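Local coordinates for putative electron transport related protein (Corynebacterium diphtheriae, PDB 4PQ1) that probably acts as a thioredoxin-like thiol-disulfide oxidoreductase of the DsbF type, passing electrons through a CxxC disulfide, at residues A[1-6]-A[135-140]; A[68-71]-A[77-80]; A[126-131]-A[143-148]. All blocks are in the same frame, centred on the assembly; numbering follows the deposited sequence.

Overall arrangement
All three contacts bear on the central mixed sheet of a thioredoxin-like fold. Contact 1 lays the N-terminal segment 1-6 against strand 137-141, the neighbour of strand 127-131, which belongs to contact 3. Those two contacts are directly joined: A138 N lies 2.8 Å from V130 O and A139 O 3.0 Å from V130 N, with centres about 14 Å apart. Contact 2 sets helix 63-73 on strand 77-83; it meets contact 3 through E68 and V69 on A147, centres about 11 Å apart. Contacts 1 and 2 do not touch, their centres being about 19 Å apart. P126 of contact 3 touches residues of the C56-C59 motif, whose cysteines form a disulfide.

Contact 1: A[1-6]-A[135-140]; sequences GTFQFH and HRPAAV
With CG anti to the backbone N in both F3 (chi1 -177°) and F5 (chi1 -180°), the two rings reach out from segment 1-6 to P137 and V140. The closest fit is between F3 and P137. CG of the proline stands over the middle of the aromatic face, 3.5 Å from the F3 ring centroid and only 9° off its normal, a well-centred CH-pi contact. The other proline carbons lie farther round the ring: CD is 3.8 Å from F3 CG, and CB is 4.0 Å from F3 CZ. On the opposite face of the F3 ring the backbone N of F5 sits above the rim, so the ring is held between its own chain and the proline. V140 divides its methyls between the two phenylalanines: CG1 meets F5 CE1 at 3.9 Å, whereas CG2 approaches F3 CZ more loosely at 4.3 Å.

P137 and V140 flank a classic beta bulge, consistent with both facing segment 1-6. A138 and A139 both face V130 of the adjoining strand and touch V153 of helix 147-156, while P137 and V140, on the two sides of the bulge, also pack on I129. Y16 meets the F3 ring edge-to-face and touches F5 as well, and backbone hydrogen bonds between F3 and P23 and between F5 and G118 tie the irregular N-terminal segment to the fold. No hydrogen bond crosses between the two segments. The chemistry is therefore apolar: dispersion and the burial of F3, P137 and V140 dominate, with at most a weak C-H...pi contribution from P137 CG directed at the aromatic pi cloud.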
ATOM      1  N   GLY A   1      -2.713   2.756 -20.958  1.00 47.11           N
ATOM      2  CA  GLY A   1      -1.674   3.587 -20.377  1.00 47.61           C
ATOM      3  C   GLY A   1      -1.501   3.456 -18.867  1.00 39.75           C
ATOM      4  O   GLY A   1      -0.504   3.929 -18.320  1.00 39.51           O
ATOM      5  N   THR A   2      -2.462   2.836 -18.184  1.00 46.79           N
ATOM      6  CA  THR A   2      -2.323   2.622 -16.746  1.00 34.22           C
ATOM      7  C   THR A   2      -1.559   1.327 -16.463  1.00 35.02           C
ATOM      8  O   THR A   2      -1.487   0.430 -17.301  1.00 34.55           O
ATOM      9  CB  THR A   2      -3.692   2.549 -16.009  1.00 46.67           C
ATOM     10  OG1 THR A   2      -4.368   1.338 -16.367  1.00 39.84           O
ATOM     11  CG2 THR A   2      -4.576   3.751 -16.340  1.00 45.57           C
ATOM     12  N   PHE A   3      -1.007   1.244 -15.257  1.00 36.39           N
ATOM     13  CA  PHE A   3      -0.316   0.050 -14.769  1.00 32.53           C
ATOM     14  C   PHE A   3      -1.112  -1.239 -14.930  1.00 30.67           C
ATOM     15  O   PHE A   3      -2.310  -1.283 -14.646  1.00 36.27           O
ATOM     16  CB  PHE A   3       0.032   0.233 -13.292  1.00 35.75           C
ATOM     17  CG  PHE A   3       0.800  -0.903 -12.701  1.00 32.51           C
ATOM     18  CD1 PHE A   3       2.029  -1.262 -13.219  1.00 23.31           C
ATOM     19  CD2 PHE A   3       0.311  -1.588 -11.602  1.00 32.05           C
ATOM     20  CE1 PHE A   3       2.761  -2.297 -12.677  1.00 32.34           C
ATOM     21  CE2 PHE A   3       1.037  -2.638 -11.046  1.00 33.79           C
ATOM     22  CZ  PHE A   3       2.268  -2.990 -11.580  1.00 33.74           C
ATOM     23  N   GLN A   4      -0.428  -2.281 -15.387  1.00 27.18           N
ATOM     24  CA  GLN A   4      -0.991  -3.620 -15.459  1.00 25.63           C
ATOM     25  C   GLN A   4       0.019  -4.537 -14.804  1.00 37.64           C
ATOM     26  O   GLN A   4       1.195  -4.541 -15.176  1.00 23.37           O
ATOM     27  CB  GLN A   4      -1.263  -4.061 -16.900  1.00 39.90           C
ATOM     28  CG  GLN A   4      -1.575  -2.923 -17.876  1.00 51.31           C
ATOM     29  CD  GLN A   4      -1.230  -3.276 -19.324  1.00 69.49           C
ATOM     30  OE1 GLN A   4      -1.325  -4.438 -19.732  1.00 72.03           O
ATOM     31  NE2 GLN A   4      -0.817  -2.270 -20.105  1.00 57.27           N
ATOM     32  N   PHE A   5      -0.435  -5.283 -13.797  1.00 33.64           N
ATOM     33  CA  PHE A   5       0.427  -6.214 -13.091  1.00 34.44           C
ATOM     34  C   PHE A   5       0.481  -7.521 -13.864  1.00 31.51           C
ATOM     35  O   PHE A   5      -0.516  -8.216 -13.990  1.00 37.71           O
ATOM     36  CB  PHE A   5      -0.080  -6.436 -11.658  1.00 33.97           C
ATOM     37  CG  PHE A   5       0.761  -7.391 -10.855  1.00 30.21           C
ATOM     38  CD1 PHE A   5       1.986  -6.998 -10.345  1.00 37.03           C
ATOM     39  CD2 PHE A   5       0.324  -8.677 -10.607  1.00 27.80           C
ATOM     40  CE1 PHE A   5       2.764  -7.874  -9.613  1.00 34.18           C
ATOM     41  CE2 PHE A   5       1.092  -9.556  -9.870  1.00 32.77           C
ATOM     42  CZ  PHE A   5       2.312  -9.155  -9.371  1.00 37.18           C
ATOM     43  N   HIS A   6       1.641  -7.834 -14.415  1.00 43.45           N
ATOM     44  CA  HIS A   6       1.786  -9.047 -15.203  1.00 46.34           C
ATOM     45  C   HIS A   6       2.370 -10.129 -14.333  1.00 44.93           C
ATOM     46  O   HIS A   6       2.943  -9.836 -13.280  1.00 51.27           O
ATOM     47  CB  HIS A   6       2.676  -8.819 -16.432  1.00 51.81           C
ATOM     48  CG  HIS A   6       2.080  -7.900 -17.458  1.00 57.12           C
ATOM     49  ND1 HIS A   6       2.723  -6.762 -17.899  1.00 63.34           N
ATOM     50  CD2 HIS A   6       0.911  -7.961 -18.141  1.00 43.95           C
ATOM     51  CE1 HIS A   6       1.973  -6.156 -18.802  1.00 62.28           C
ATOM     52  NE2 HIS A   6       0.866  -6.860 -18.965  1.00 69.69           N
ATOM     53  N   HIS A 135       3.300   8.195  -9.359  1.00 25.47           N
ATOM     54  CA  HIS A 135       2.381   7.186  -8.862  1.00 23.00           C
ATOM     55  C   HIS A 135       2.380   5.993  -9.805  1.00 23.63           C
ATOM     56  O   HIS A 135       1.336   5.493 -10.206  1.00 24.87           O
ATOM     57  CB  HIS A 135       0.977   7.774  -8.662  1.00 21.59           C
ATOM     58  CG  HIS A 135       0.893   8.745  -7.516  1.00 27.16           C
ATOM     59  ND1 HIS A 135      -0.275   9.397  -7.172  1.00 28.44           N
ATOM     60  CD2 HIS A 135       1.830   9.160  -6.625  1.00 26.25           C
ATOM     61  CE1 HIS A 135      -0.048  10.187  -6.132  1.00 27.05           C
ATOM     62  NE2 HIS A 135       1.220  10.063  -5.778  1.00 18.13           N
ATOM     63  N   ARG A 136       3.584   5.529 -10.120  1.00 19.05           N
ATOM     64  CA  ARG A 136       3.795   4.354 -10.954  1.00 25.08           C
ATOM     65  C   ARG A 136       4.515   3.349 -10.099  1.00 20.26           C
ATOM     66  O   ARG A 136       5.443   3.714  -9.390  1.00 23.92           O
ATOM     67  CB  ARG A 136       4.649   4.681 -12.204  1.00 27.93           C
ATOM     68  CG  ARG A 136       4.314   5.990 -12.897  1.00 26.59           C
ATOM     69  CD  ARG A 136       5.302   6.310 -14.037  1.00 28.00           C
ATOM     70  NE  ARG A 136       6.678   6.506 -13.575  1.00 27.27           N
ATOM     71  CZ  ARG A 136       7.720   6.695 -14.390  1.00 33.76           C
ATOM     72  NH1 ARG A 136       7.538   6.707 -15.706  1.00 31.45           N
ATOM     73  NH2 ARG A 136       8.943   6.869 -13.902  1.00 23.96           N
ATOM     74  N   PRO A 137       4.103   2.081 -10.150  1.00 26.35           N
ATOM     75  CA  PRO A 137       4.819   1.196  -9.230  1.00 32.39           C
ATOM     76  C   PRO A 137       6.293   1.042  -9.599  1.00 29.15           C
ATOM     77  O   PRO A 137       6.634   0.845 -10.759  1.00 24.09           O
ATOM     78  CB  PRO A 137       4.056  -0.126  -9.358  1.00 22.38           C
ATOM     79  CG  PRO A 137       2.665   0.293  -9.706  1.00 26.51           C
ATOM     80  CD  PRO A 137       2.856   1.470 -10.645  1.00 25.77           C
ATOM     81  N   ALA A 138       7.153   1.170  -8.594  1.00 28.55           N
ATOM     82  CA  ALA A 138       8.580   0.916  -8.736  1.00 18.28           C
ATOM     83  C   ALA A 138       8.894  -0.471  -8.202  1.00 27.03           C
ATOM     84  O   ALA A 138       9.913  -1.074  -8.540  1.00 22.34           O
ATOM     85  CB  ALA A 138       9.374   1.966  -7.993  1.00 21.10           C
ATOM     86  N   ALA A 139       8.011  -0.964  -7.335  1.00 27.77           N
ATOM     87  CA  ALA A 139       8.191  -2.271  -6.724  1.00 21.94           C
ATOM     88  C   ALA A 139       6.845  -2.804  -6.247  1.00 23.63           C
ATOM     89  O   ALA A 139       6.029  -2.055  -5.715  1.00 23.30           O
ATOM     90  CB  ALA A 139       9.185  -2.189  -5.566  1.00 20.68           C
ATOM     91  N   VAL A 140       6.612  -4.095  -6.463  1.00 23.41           N
ATOM     92  CA  VAL A 140       5.467  -4.775  -5.871  1.00 26.13           C
ATOM     93  C   VAL A 140       5.929  -5.967  -5.044  1.00 22.77           C
ATOM     94  O   VAL A 140       6.663  -6.825  -5.533  1.00 25.06           O
ATOM     95  CB  VAL A 140       4.467  -5.256  -6.937  1.00 28.52           C
ATOM     96  CG1 VAL A 140       3.277  -5.993  -6.264  1.00 19.17           C
ATOM     97  CG2 VAL A 140       4.005  -4.073  -7.807  1.00 22.73           C
TER

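Contact 2: A[68-71]-A[77-80]; sequences EVHE and GTVV
H70, V79 and T78 carry this contact, with H70 giving up most surface. In H70, CG lies opposite the backbone N (chi1 -180°), which carries the imidazole out to strand 77-83, where its edge takes the backbone N-H of V79. That bond, from V79 N to H70 ND1, is 3.0 Å long and almost perfectly straight at 178°, with the donor only 10° out of the ring plane. Since T78 and V80 pair with strand 46-52, the V79 N-H faces the other edge of the strand, where the histidine meets it. Next along the ring edge, H70 CE1 comes within 3.0 Å of T78 OG1. The threonine hydroxyl itself donates to V79 O, 3.0 Å from OG1, approaching from above the carbonyl plane. Beside this polar edge the contact is apolar: V79 CG2 packs 3.6 Å from H70 CB, and V69 CG1 reaches the same methyl at 4.3 Å.

Helix 63-73 and strand 77-83 are the closing half of a beta-alpha-beta crossover from the parallel strand 46-52, part of the thioredoxin-like fold. The Y103 ring meets H70 with its plane inclined, and V69 continues onto A147 and L150 of helix 147-156. Accepting at ND1 suggests that this nitrogen is unprotonated, so H70 is probably neutral with its proton on NE2.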
ATOM      1  N   GLU A  68       7.334   2.806  10.445  1.00 26.72           N
ATOM      2  CA  GLU A  68       8.685   3.326  10.374  1.00 27.63           C
ATOM      3  C   GLU A  68       8.919   4.033   9.036  1.00 32.50           C
ATOM      4  O   GLU A  68       9.345   5.190   8.990  1.00 31.83           O
ATOM      5  CB  GLU A  68       9.669   2.180  10.567  1.00 30.28           C
ATOM      6  CG  GLU A  68      11.104   2.585  10.708  1.00 37.10           C
ATOM      7  CD  GLU A  68      11.987   1.376  10.907  1.00 48.69           C
ATOM      8  OE1 GLU A  68      11.552   0.430  11.610  1.00 42.71           O
ATOM      9  OE2 GLU A  68      13.103   1.370  10.344  1.00 43.02           O
ATOM     10  N   VAL A  69       8.613   3.318   7.958  1.00 34.69           N
ATOM     11  CA  VAL A  69       8.677   3.834   6.591  1.00 24.55           C
ATOM     12  C   VAL A  69       7.865   5.107   6.433  1.00 25.80           C
ATOM     13  O   VAL A  69       8.331   6.068   5.834  1.00 30.34           O
ATOM     14  CB  VAL A  69       8.174   2.781   5.580  1.00 26.01           C
ATOM     15  CG1 VAL A  69       8.113   3.357   4.168  1.00 23.77           C
ATOM     16  CG2 VAL A  69       9.064   1.558   5.604  1.00 23.98           C
ATOM     17  N   HIS A  70       6.654   5.118   6.980  1.00 26.11           N
ATOM     18  CA  HIS A  70       5.801   6.304   6.900  1.00 29.17           C
ATOM     19  C   HIS A  70       6.504   7.519   7.468  1.00 33.64           C
ATOM     20  O   HIS A  70       6.500   8.599   6.873  1.00 35.79           O
ATOM     21  CB  HIS A  70       4.494   6.093   7.641  1.00 21.74           C
ATOM     22  CG  HIS A  70       3.579   7.273   7.587  1.00 23.05           C
ATOM     23  ND1 HIS A  70       2.991   7.705   6.419  1.00 28.23           N
ATOM     24  CD2 HIS A  70       3.152   8.117   8.555  1.00 27.46           C
ATOM     25  CE1 HIS A  70       2.252   8.770   6.665  1.00 24.83           C
ATOM     26  NE2 HIS A  70       2.329   9.041   7.957  1.00 28.34           N
ATOM     27  N   GLU A  71       7.117   7.320   8.627  1.00 31.73           N
ATOM     28  CA  GLU A  71       7.889   8.361   9.276  1.00 33.38           C
ATOM     29  C   GLU A  71       9.138   8.729   8.475  1.00 32.42           C
ATOM     30  O   GLU A  71       9.501   9.892   8.411  1.00 33.96           O
ATOM     31  CB  GLU A  71       8.280   7.917  10.678  1.00 27.02           C
ATOM     32  CG  GLU A  71       7.092   7.780  11.606  1.00 32.48           C
ATOM     33  CD  GLU A  71       7.482   7.235  12.959  1.00 35.83           C
ATOM     34  OE1 GLU A  71       8.622   6.736  13.089  1.00 46.17           O
ATOM     35  OE2 GLU A  71       6.654   7.303  13.891  1.00 41.34           O
ATOM     36  N   GLY A  77       6.470  12.039   1.236  1.00 41.01           N
ATOM     37  CA  GLY A  77       5.420  11.090   0.915  1.00 31.06           C
ATOM     38  C   GLY A  77       4.657  10.530   2.098  1.00 36.77           C
ATOM     39  O   GLY A  77       4.577  11.154   3.155  1.00 37.25           O
ATOM     40  N   THR A  78       4.104   9.334   1.911  1.00 35.77           N
ATOM     41  CA  THR A  78       3.164   8.761   2.865  1.00 32.31           C
ATOM     42  C   THR A  78       2.949   7.276   2.604  1.00 32.24           C
ATOM     43  O   THR A  78       3.097   6.803   1.473  1.00 31.82           O
ATOM     44  CB  THR A  78       1.787   9.470   2.795  1.00 27.91           C
ATOM     45  OG1 THR A  78       0.983   9.080   3.913  1.00 36.29           O
ATOM     46  CG2 THR A  78       1.040   9.079   1.521  1.00 25.21           C
ATOM     47  N   VAL A  79       2.602   6.538   3.654  1.00 26.94           N
ATOM     48  CA  VAL A  79       2.032   5.209   3.482  1.00 27.13           C
ATOM     49  C   VAL A  79       0.520   5.385   3.390  1.00 23.82           C
ATOM     50  O   VAL A  79      -0.043   6.271   4.031  1.00 23.71           O
ATOM     51  CB  VAL A  79       2.405   4.255   4.647  1.00 29.83           C
ATOM     52  CG1 VAL A  79       1.720   2.898   4.485  1.00 18.52           C
ATOM     53  CG2 VAL A  79       3.931   4.081   4.730  1.00 23.73           C
ATOM     54  N   VAL A  80      -0.128   4.585   2.554  1.00 27.55           N
ATOM     55  CA  VAL A  80      -1.590   4.510   2.532  1.00 25.25           C
ATOM     56  C   VAL A  80      -2.044   3.067   2.621  1.00 22.30           C
ATOM     57  O   VAL A  80      -1.728   2.257   1.759  1.00 25.49           O
ATOM     58  CB  VAL A  80      -2.185   5.127   1.265  1.00 25.41           C
ATOM     59  CG1 VAL A  80      -3.696   4.893   1.250  1.00 22.04           C
ATOM     60  CG2 VAL A  80      -1.867   6.603   1.212  1.00 17.29           C
TER

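Contact 3: A[126-131]-A[143-148]; sequences PTTIVL and REVTAQ
P126 lays its ring against the backbone of E144, its CG 3.9 Å from E144 CA. The peptide bond before P126 is cis, and the ring also touches the residues of the C56-C59 motif and N50. Two residues on, T128 turns toward the same loop: its OG1 lies 3.6 Å from V145 CG2, the methyl that chi1 of -74° tucks between the backbone N and the carbonyl carbon. The hydroxyl is also gripped by polar partners. It donates to a water 2.7 Å from T128 OG1, and that water in turn donates to R143 O at 2.6 Å, bridging strand and loop where no direct hydrogen bond links them; N50 ND2 binds OG1 too.

A cis-proline packed beside a CxxC disulfide is a hallmark of the thioredoxin fold. Here strand 127-131 follows the proline, and segment 143-148 leads from strand 137-141 into helix 147-156. R143 braces the loop: NH1 donates to E144 O (3.0 Å, 137°), lying in the carbonyl plane, and the guanidinium forms salt bridges with E13 and D149. The E144 side chain leaves its backbone away from the strand, and OE1 hydrogen-bonds S61. T146 is the N-cap of helix 147-156, its OG1 accepting a weak bond of 3.4 Å from Q148 N.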
ATOM      1  N   PRO A 126      -0.442  -9.699   3.323  1.00 27.31           N
ATOM      2  CA  PRO A 126      -0.302  -8.331   2.821  1.00 25.62           C
ATOM      3  C   PRO A 126       0.338  -8.253   1.425  1.00 20.55           C
ATOM      4  O   PRO A 126       0.951  -9.216   0.961  1.00 22.37           O
ATOM      5  CB  PRO A 126       0.592  -7.684   3.872  1.00 23.72           C
ATOM      6  CG  PRO A 126       1.489  -8.799   4.302  1.00 18.50           C
ATOM      7  CD  PRO A 126       0.659 -10.056   4.236  1.00 23.77           C
ATOM      8  N   THR A 127       0.119  -7.126   0.760  1.00 22.92           N
ATOM      9  CA  THR A 127       0.808  -6.744  -0.477  1.00 16.54           C
ATOM     10  C   THR A 127       1.267  -5.318  -0.275  1.00 21.73           C
ATOM     11  O   THR A 127       0.530  -4.495   0.291  1.00 20.37           O
ATOM     12  CB  THR A 127      -0.095  -6.833  -1.731  1.00 21.22           C
ATOM     13  OG1 THR A 127      -0.342  -8.210  -2.050  1.00 21.52           O
ATOM     14  CG2 THR A 127       0.561  -6.112  -2.991  1.00 17.75           C
ATOM     15  N   THR A 128       2.487  -5.024  -0.710  1.00 21.52           N
ATOM     16  CA  THR A 128       2.978  -3.661  -0.632  1.00 27.71           C
ATOM     17  C   THR A 128       3.419  -3.158  -1.995  1.00 24.17           C
ATOM     18  O   THR A 128       4.210  -3.809  -2.685  1.00 24.77           O
ATOM     19  CB  THR A 128       4.144  -3.531   0.349  1.00 26.48           C
ATOM     20  OG1 THR A 128       3.696  -3.884   1.656  1.00 25.33           O
ATOM     21  CG2 THR A 128       4.650  -2.097   0.366  1.00 22.70           C
ATOM     22  N   ILE A 129       2.897  -2.004  -2.389  1.00 24.49           N
ATOM     23  CA  ILE A 129       3.302  -1.402  -3.653  1.00 22.40           C
ATOM     24  C   ILE A 129       3.931  -0.036  -3.432  1.00 24.29           C
ATOM     25  O   ILE A 129       3.304   0.860  -2.864  1.00 23.24           O
ATOM     26  CB  ILE A 129       2.126  -1.270  -4.611  1.00 20.60           C
ATOM     27  CG1 ILE A 129       1.511  -2.651  -4.857  1.00 17.89           C
ATOM     28  CG2 ILE A 129       2.603  -0.626  -5.925  1.00 20.58           C
ATOM     29  CD1 ILE A 129       0.240  -2.621  -5.649  1.00 19.60           C
ATOM     30  N   VAL A 130       5.176   0.117  -3.877  1.00 18.58           N
ATOM     31  CA  VAL A 130       5.849   1.408  -3.755  1.00 23.28           C
ATOM     32  C   VAL A 130       5.654   2.178  -5.058  1.00 27.08           C
ATOM     33  O   VAL A 130       6.129   1.748  -6.099  1.00 20.61           O
ATOM     34  CB  VAL A 130       7.358   1.260  -3.456  1.00 20.04           C
ATOM     35  CG1 VAL A 130       7.978   2.617  -3.235  1.00 21.19           C
ATOM     36  CG2 VAL A 130       7.593   0.378  -2.223  1.00 20.85           C
ATOM     37  N   LEU A 131       4.919   3.286  -4.998  1.00 26.77           N
ATOM     38  CA  LEU A 131       4.704   4.132  -6.161  1.00 28.57           C
ATOM     39  C   LEU A 131       5.725   5.265  -6.178  1.00 29.90           C
ATOM     40  O   LEU A 131       6.083   5.773  -5.111  1.00 25.18           O
ATOM     41  CB  LEU A 131       3.291   4.713  -6.153  1.00 25.36           C
ATOM     42  CG  LEU A 131       2.120   3.754  -6.027  1.00 20.92           C
ATOM     43  CD1 LEU A 131       0.819   4.557  -5.987  1.00 18.23           C
ATOM     44  CD2 LEU A 131       2.118   2.781  -7.171  1.00 22.55           C
ATOM     45  N   ARG A 143       4.362 -10.312  -0.417  1.00 17.90           N
ATOM     46  CA  ARG A 143       4.868 -10.921   0.778  1.00 19.28           C
ATOM     47  C   ARG A 143       4.934  -9.833   1.813  1.00 21.06           C
ATOM     48  O   ARG A 143       4.863  -8.656   1.473  1.00 15.25           O
ATOM     49  CB  ARG A 143       6.241 -11.556   0.558  1.00 16.41           C
ATOM     50  CG  ARG A 143       7.310 -10.594   0.063  1.00 19.13           C
ATOM     51  CD  ARG A 143       8.693 -11.176   0.311  1.00 19.13           C
ATOM     52  NE  ARG A 143       9.777 -10.367  -0.235  1.00 23.18           N
ATOM     53  CZ  ARG A 143      10.465  -9.466   0.455  1.00 27.69           C
ATOM     54  NH1 ARG A 143      10.180  -9.245   1.729  1.00 31.73           N
ATOM     55  NH2 ARG A 143      11.445  -8.786  -0.126  1.00 30.05           N
ATOM     56  N   GLU A 144       4.993 -10.244   3.079  1.00 20.74           N
ATOM     57  CA  GLU A 144       5.364  -9.362   4.163  1.00 20.17           C
ATOM     58  C   GLU A 144       6.705  -8.677   3.834  1.00 23.86           C
ATOM     59  O   GLU A 144       7.600  -9.302   3.243  1.00 20.18           O
ATOM     60  CB  GLU A 144       5.465 -10.166   5.464  1.00 20.10           C
ATOM     61  CG  GLU A 144       5.791  -9.340   6.686  1.00 23.39           C
ATOM     62  CD  GLU A 144       5.746 -10.155   7.986  1.00 32.77           C
ATOM     63  OE1 GLU A 144       6.076  -9.563   9.044  1.00 26.23           O
ATOM     64  OE2 GLU A 144       5.400 -11.369   7.944  1.00 17.03           O
ATOM     65  N   VAL A 145       6.838  -7.403   4.200  1.00 24.66           N
ATOM     66  CA  VAL A 145       8.079  -6.669   3.972  1.00 23.91           C
ATOM     67  C   VAL A 145       8.654  -6.145   5.281  1.00 31.56           C
ATOM     68  O   VAL A 145       7.911  -5.940   6.239  1.00 24.16           O
ATOM     69  CB  VAL A 145       7.879  -5.461   3.029  1.00 27.59           C
ATOM     70  CG1 VAL A 145       7.707  -5.919   1.597  1.00 27.19           C
ATOM     71  CG2 VAL A 145       6.692  -4.601   3.481  1.00 24.20           C
ATOM     72  N   THR A 146       9.971  -5.920   5.308  1.00 29.70           N
ATOM     73  CA  THR A 146      10.607  -5.142   6.368  1.00 26.35           C
ATOM     74  C   THR A 146      10.697  -3.685   5.963  1.00 30.63           C
ATOM     75  O   THR A 146      10.491  -3.336   4.797  1.00 29.31           O
ATOM     76  CB  THR A 146      12.041  -5.607   6.686  1.00 31.75           C
ATOM     77  OG1 THR A 146      12.869  -5.405   5.536  1.00 31.10           O
ATOM     78  CG2 THR A 146      12.076  -7.059   7.082  1.00 29.66           C
ATOM     79  N   ALA A 147      11.043  -2.835   6.921  1.00 27.57           N
ATOM     80  CA  ALA A 147      11.177  -1.417   6.637  1.00 31.25           C
ATOM     81  C   ALA A 147      12.324  -1.160   5.639  1.00 30.97           C
ATOM     82  O   ALA A 147      12.270  -0.217   4.851  1.00 29.79           O
ATOM     83  CB  ALA A 147      11.389  -0.643   7.920  1.00 29.04           C
ATOM     84  N   GLN A 148      13.330  -2.030   5.646  1.00 26.10           N
ATOM     85  CA  GLN A 148      14.504  -1.837   4.807  1.00 30.61           C
ATOM     86  C   GLN A 148      14.228  -2.294   3.360  1.00 37.94           C
ATOM     87  O   GLN A 148      14.829  -1.762   2.412  1.00 30.87           O
ATOM     88  CB  GLN A 148      15.711  -2.568   5.411  1.00 28.44           C
ATOM     89  CG  GLN A 148      17.088  -2.057   4.949  1.00 49.75           C
ATOM     90  CD  GLN A 148      17.223  -0.537   4.990  1.00 42.85           C
ATOM     91  OE1 GLN A 148      17.114   0.132   3.962  1.00 46.29           O
ATOM     92  NE2 GLN A 148      17.465   0.010   6.175  1.00 41.59           N
TER
HETATM   93  O   HOH W   1       3.913  -6.444   2.485  1.00 19.22           O